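PDB 2RHM: putative kinase from Chloroflexus aurantiacus, which is of unknown function but has a P-loop NTPase fold, probably binds a nucleoside triphosphate and may act as a kinase. Local coordinates for residues D37-V42 and I63-H68; E41-G46 and R56-T61. All coordinates share one frame; numbering follows the deposited sequence.

Interaction 1: D37-V42 and I63-H68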
loop_
_atom_site.group_PDB
_atom_site.type_symbol
_atom_site.label_atom_id
_atom_site.label_comp_id
_atom_site.label_asym_id
_atom_site.label_seq_id
_atom_site.Cartn_x
_atom_site.Cartn_y
_atom_site.Cartn_z
ATOM N N ASP B 37 -8.101 5.560 -6.186
ATOM C CA ASP B 37 -9.352 5.904 -5.524
ATOM C C ASP B 37 -9.576 5.094 -4.244
ATOM O O ASP B 37 -10.083 5.647 -3.251
ATOM C CB ASP B 37 -10.532 5.807 -6.489
ATOM C CG ASP B 37 -10.675 7.048 -7.384
ATOM O OD1 ASP B 37 -9.969 8.064 -7.208
ATOM O OD2 ASP B 37 -11.542 7.011 -8.269
ATOM N N ALA B 38 -9.164 3.832 -4.228
ATOM C CA ALA B 38 -9.277 3.028 -2.993
ATOM C C ALA B 38 -8.412 3.634 -1.871
ATOM O O ALA B 38 -8.844 3.719 -0.723
ATOM C CB ALA B 38 -8.904 1.565 -3.248
ATOM N N PHE B 39 -7.210 4.075 -2.218
ATOM C CA PHE B 39 -6.301 4.713 -1.274
ATOM C C PHE B 39 -6.904 6.041 -0.766
ATOM O O PHE B 39 -6.828 6.359 0.428
ATOM C CB PHE B 39 -4.932 4.961 -1.941
ATOM C CG PHE B 39 -4.008 3.761 -1.957
ATOM C CD1 PHE B 39 -4.478 2.464 -2.122
ATOM C CD2 PHE B 39 -2.645 3.949 -1.888
ATOM C CE1 PHE B 39 -3.595 1.388 -2.138
ATOM C CE2 PHE B 39 -1.765 2.884 -1.895
ATOM C CZ PHE B 39 -2.238 1.608 -2.029
ATOM N N LYS B 40 -7.512 6.809 -1.676
ATOM C CA LYS B 40 -8.139 8.070 -1.318
ATOM C C LYS B 40 -9.238 7.825 -0.300
ATOM O O LYS B 40 -9.337 8.549 0.697
ATOM C CB LYS B 40 -8.726 8.779 -2.526
ATOM C CG LYS B 40 -7.711 9.249 -3.574
ATOM C CD LYS B 40 -8.379 10.105 -4.689
ATOM C CE LYS B 40 -9.045 11.382 -4.149
ATOM N NZ LYS B 40 -9.649 12.189 -5.274
ATOM N N GLU B 41 -10.044 6.796 -0.546
ATOM C CA GLU B 41 -11.146 6.459 0.362
ATOM C C GLU B 41 -10.681 6.052 1.766
ATOM O O GLU B 41 -11.294 6.444 2.761
ATOM C CB GLU B 41 -12.074 5.438 -0.281
ATOM C CG GLU B 41 -12.768 6.078 -1.477
ATOM C CD GLU B 41 -13.594 5.145 -2.294
ATOM O OE1 GLU B 41 -14.093 4.140 -1.745
ATOM O OE2 GLU B 41 -13.761 5.459 -3.489
ATOM N N VAL B 42 -9.580 5.311 1.848
ATOM C CA VAL B 42 -8.996 4.981 3.144
ATOM C C VAL B 42 -8.615 6.300 3.841
ATOM O O VAL B 42 -8.894 6.488 5.017
ATOM C CB VAL B 42 -7.761 4.065 3.009
ATOM C CG1 VAL B 42 -7.088 3.887 4.341
ATOM C CG2 VAL B 42 -8.163 2.702 2.433
ATOM N N ILE B 63 -1.570 9.021 -4.793
ATOM C CA ILE B 63 -0.656 8.670 -5.884
ATOM C C ILE B 63 0.760 8.377 -5.346
ATOM O O ILE B 63 1.367 7.387 -5.722
ATOM C CB ILE B 63 -0.621 9.767 -6.980
ATOM C CG1 ILE B 63 -1.938 9.780 -7.762
ATOM C CG2 ILE B 63 0.516 9.521 -7.940
ATOM C CD1 ILE B 63 -2.158 11.048 -8.557
HETATM N N MSE B 64 1.231 9.224 -4.423
HETATM C CA MSE B 64 2.487 9.004 -3.693
HETATM C C MSE B 64 2.485 7.653 -2.943
HETATM O O MSE B 64 3.492 6.937 -2.945
HETATM C CB MSE B 64 2.760 10.158 -2.703
HETATM C CG MSE B 64 3.128 11.493 -3.354
HETATM SE SE MSE B 64 3.079 13.090 -2.154
HETATM C CE MSE B 64 3.835 12.436 -0.626
HETATM N N MSE B 65 1.374 7.308 -2.290
HETATM C CA MSE B 65 1.274 6.020 -1.592
HETATM C C MSE B 65 1.320 4.862 -2.579
HETATM O O MSE B 65 1.867 3.791 -2.289
HETATM C CB MSE B 65 -0.032 5.942 -0.783
HETATM C CG MSE B 65 0.058 6.480 0.610
HETATM SE SE MSE B 65 1.400 5.538 1.651
HETATM C CE MSE B 65 0.835 3.776 1.483
ATOM N N LEU B 66 0.710 5.064 -3.739
ATOM C CA LEU B 66 0.657 4.039 -4.775
ATOM C C LEU B 66 2.087 3.663 -5.214
ATOM O O LEU B 66 2.453 2.490 -5.249
ATOM C CB LEU B 66 -0.142 4.569 -5.974
ATOM C CG LEU B 66 -1.274 3.679 -6.494
ATOM C CD1 LEU B 66 -2.235 3.407 -5.407
ATOM C CD2 LEU B 66 -1.976 4.369 -7.649
ATOM N N TYR B 67 2.894 4.663 -5.538
ATOM C CA TYR B 67 4.282 4.436 -5.945
ATOM C C TYR B 67 5.164 3.883 -4.812
ATOM O O TYR B 67 6.028 3.050 -5.051
ATOM C CB TYR B 67 4.897 5.706 -6.515
ATOM C CG TYR B 67 4.417 6.008 -7.912
ATOM C CD1 TYR B 67 4.915 5.318 -9.004
ATOM C CD2 TYR B 67 3.429 6.941 -8.136
ATOM C CE1 TYR B 67 4.461 5.570 -10.292
ATOM C CE2 TYR B 67 2.982 7.217 -9.427
ATOM C CZ TYR B 67 3.492 6.533 -10.495
ATOM O OH TYR B 67 3.014 6.828 -11.769
ATOM N N HIS B 68 4.913 4.330 -3.585
ATOM C CA HIS B 68 5.672 3.851 -2.416
ATOM C C HIS B 68 5.424 2.353 -2.193
ATOM O O HIS B 68 6.349 1.553 -2.006
ATOM C CB HIS B 68 5.265 4.632 -1.154
ATOM C CG HIS B 68 5.812 4.047 0.115
ATOM N ND1 HIS B 68 7.111 4.249 0.523
ATOM C CD2 HIS B 68 5.240 3.252 1.055
ATOM C CE1 HIS B 68 7.320 3.604 1.657
ATOM N NE2 HIS B 68 6.195 3.004 2.013
#
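Phe39 and Met65, a selenomethionine, mark the nearest backbone approach of two helical segments, with CA of Phe39 7.7 Å from CA of Met65. Across that spacing the phenyl ring of Phe39 reaches from one helix to the other. The CG of Phe39 stands anti to its own carbonyl carbon (chi1 -82°), which sends the ring across toward helix 52-75, where two neighbouring residues meet it from different directions. Leu66 comes over one face: its CD1 lies 3.6 Å from the centroid of the Phe39 ring and only 13° off the ring normal, a well-centred CH-pi contact. CD1 arrives there although the CB of Leu66 does not point at the opposing helix; chi1 of -129°, well away from a staggered value, is part of how the branch swings in. Met65 meets the edge of the ring instead. Its CB sits near the ring plane, 3.5 Å from CD2 of Phe39, and the two side chains run roughly perpendicular to each other. The carbonyl O of Met65 also lies in the plane of the ring, beyond its edge. Were the ring cut back to the methyl of an alanine, the Leu66 CD1 would probably lose its aromatic partner and a gap would be likely to open between the helices. The ring also belongs to the dimer interface, because His68 of the second subunit meets it nearly at right angles and Met65 of that subunit packs on it. Helix 36-47 is tied down on another side, where Asp37 forms a salt bridge with Arg131, a residue of the benzoate pocket. With no hydrogen bond between the segments, the contact depends on shape and dispersion, with Leu66 over one face and Met65 at the edge limiting how the ring can lie.

Interaction 2: E41-G46 and R56-T61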
loop_
_atom_site.group_PDB
_atom_site.type_symbol
_atom_site.label_atom_id
_atom_site.label_comp_id
_atom_site.label_asym_id
_atom_site.label_seq_id
_atom_site.Cartn_x
_atom_site.Cartn_y
_atom_site.Cartn_z
ATOM N N GLU B 41 -10.044 6.796 -0.546
ATOM C CA GLU B 41 -11.146 6.459 0.362
ATOM C C GLU B 41 -10.681 6.052 1.766
ATOM O O GLU B 41 -11.294 6.444 2.761
ATOM C CB GLU B 41 -12.074 5.438 -0.281
ATOM C CG GLU B 41 -12.768 6.078 -1.477
ATOM C CD GLU B 41 -13.594 5.145 -2.294
ATOM O OE1 GLU B 41 -14.093 4.140 -1.745
ATOM O OE2 GLU B 41 -13.761 5.459 -3.489
ATOM N N VAL B 42 -9.580 5.311 1.848
ATOM C CA VAL B 42 -8.996 4.981 3.144
ATOM C C VAL B 42 -8.615 6.300 3.841
ATOM O O VAL B 42 -8.894 6.488 5.017
ATOM C CB VAL B 42 -7.761 4.065 3.009
ATOM C CG1 VAL B 42 -7.088 3.887 4.341
ATOM C CG2 VAL B 42 -8.163 2.702 2.433
HETATM N N MSE B 43 -8.011 7.230 3.104
HETATM C CA MSE B 43 -7.658 8.509 3.691
HETATM C C MSE B 43 -8.851 9.369 4.090
HETATM O O MSE B 43 -8.798 10.021 5.128
HETATM C CB MSE B 43 -6.697 9.280 2.798
HETATM C CG MSE B 43 -5.304 8.742 2.954
HETATM SE SE MSE B 43 -3.980 9.776 1.954
HETATM C CE MSE B 43 -4.319 9.151 0.717
ATOM N N PHE B 44 -9.905 9.392 3.281
ATOM C CA PHE B 44 -11.088 10.177 3.637
ATOM C C PHE B 44 -11.706 9.611 4.919
ATOM O O PHE B 44 -12.166 10.352 5.791
ATOM C CB PHE B 44 -12.138 10.135 2.524
ATOM C CG PHE B 44 -11.780 10.885 1.262
ATOM C CD1 PHE B 44 -11.161 12.122 1.287
ATOM C CD2 PHE B 44 -12.144 10.364 0.025
ATOM C CE1 PHE B 44 -10.886 12.800 0.109
ATOM C CE2 PHE B 44 -11.865 11.039 -1.147
ATOM C CZ PHE B 44 -11.240 12.247 -1.115
ATOM N N ASP B 45 -11.727 8.288 5.033
ATOM C CA ASP B 45 -12.259 7.650 6.252
ATOM C C ASP B 45 -11.421 7.937 7.508
ATOM O O ASP B 45 -11.964 8.139 8.586
ATOM C CB ASP B 45 -12.443 6.147 6.038
ATOM C CG ASP B 45 -13.562 5.820 5.045
ATOM O OD1 ASP B 45 -14.359 6.706 4.653
ATOM O OD2 ASP B 45 -13.649 4.656 4.644
ATOM N N GLY B 46 -10.104 7.978 7.371
ATOM C CA GLY B 46 -9.238 8.240 8.505
ATOM C C GLY B 46 -9.045 9.705 8.865
ATOM O O GLY B 46 -8.843 10.022 10.035
ATOM N N ARG B 56 -8.335 16.809 -4.074
ATOM C CA ARG B 56 -7.160 16.895 -4.925
ATOM C C ARG B 56 -5.888 16.642 -4.152
ATOM O O ARG B 56 -4.981 15.967 -4.652
ATOM C CB ARG B 56 -7.077 18.261 -5.614
ATOM C CG ARG B 56 -8.134 18.478 -6.650
ATOM C CD ARG B 56 -8.010 19.856 -7.278
ATOM N N ARG B 57 -5.807 17.194 -2.948
ATOM C CA ARG B 57 -4.612 17.011 -2.114
ATOM C C ARG B 57 -4.520 15.564 -1.650
ATOM O O ARG B 57 -3.451 14.981 -1.628
ATOM C CB ARG B 57 -4.638 17.926 -0.897
ATOM C CG ARG B 57 -4.587 19.425 -1.202
ATOM C CD ARG B 57 -4.985 20.227 -0.008
ATOM N NE ARG B 57 -4.056 20.038 1.092
ATOM C CZ ARG B 57 -4.245 20.504 2.323
ATOM N NH1 ARG B 57 -5.345 21.182 2.642
ATOM N NH2 ARG B 57 -3.338 20.260 3.250
ATOM N N VAL B 58 -5.653 14.983 -1.265
ATOM C CA VAL B 58 -5.664 13.574 -0.883
ATOM C C VAL B 58 -5.302 12.694 -2.081
ATOM O O VAL B 58 -4.605 11.695 -1.926
ATOM C CB VAL B 58 -7.027 13.170 -0.294
ATOM C CG1 VAL B 58 -7.177 11.656 -0.192
ATOM C CG2 VAL B 58 -7.215 13.836 1.063
ATOM N N GLY B 59 -5.781 13.059 -3.269
ATOM C CA GLY B 59 -5.455 12.319 -4.492
ATOM C C GLY B 59 -3.967 12.348 -4.817
ATOM O O GLY B 59 -3.390 11.324 -5.168
ATOM N N ALA B 60 -3.337 13.518 -4.700
ATOM C CA ALA B 60 -1.901 13.654 -4.927
ATOM C C ALA B 60 -1.117 12.779 -3.930
ATOM O O ALA B 60 -0.093 12.150 -4.264
ATOM C CB ALA B 60 -1.506 15.116 -4.778
ATOM N N THR B 61 -1.635 12.711 -2.711
ATOM C CA THR B 61 -1.008 11.925 -1.653
ATOM C C THR B 61 -1.213 10.432 -1.919
ATOM O O THR B 61 -0.281 9.634 -1.778
ATOM C CB THR B 61 -1.536 12.325 -0.264
ATOM O OG1 THR B 61 -1.335 13.724 -0.057
ATOM C CG2 THR B 61 -0.787 11.586 0.822
#
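Val58 is the first residue of 56-61 to reach helix 36-47, and it does so with a branch wedged between Met43 and Phe44. Its CG1, anti to the backbone N (chi1 167°), lies 3.8 Å from CB of Met43, a selenomethionine whose side chain runs past Val58 in the opposite direction. The same CG1 approaches the Phe44 ring obliquely, 3.9 Å from CE1 of Phe44, while the rings of His132 and His135 also pack on that phenyl group. The short helical axes cross at 126°, 10.1 Å apart at their closest. This helical pair fills the connection between strands 33-35 and 80-83 of a parallel sheet with the 2-3-1-4-5 strand order of P-loop kinases. One turn beyond Val58, Thr61 points its CG2 at the selenium, 3.8 Å from SE of Met43. Its hydroxyl turns back to its own helix: OG1 of Thr61 donates to the carbonyl O of Arg57 at 2.9 Å. That oxygen also takes the backbone N-H of Thr61, the two donors coming from opposite faces of the carbonyl plane. Thr61 packs against Gly46 of the second subunit as well.

Interactions 1 and 2 join the same two helices, 36-47 and 52-75, at neighbouring levels, with centres 7 Å apart. Both are buried and apolar, without a hydrogen bond across them, and both lie beside the second subunit, so each layer belongs to the monomer and the dimer interface alike. Their chemistry differs: an aromatic face and edge organise interaction 1, whereas in interaction 2 a branched aliphatic side chain sits between a selenomethionine and the obliquely approached Phe44 ring, with a threonine methyl at the selenium. Interaction 1 also lies nearer the centre of the chain, at about 11 Å against about 16 Å between centres. Lys40 of 37-42 brings the two together, its CD packing 3.7 Å from CA of Gly59.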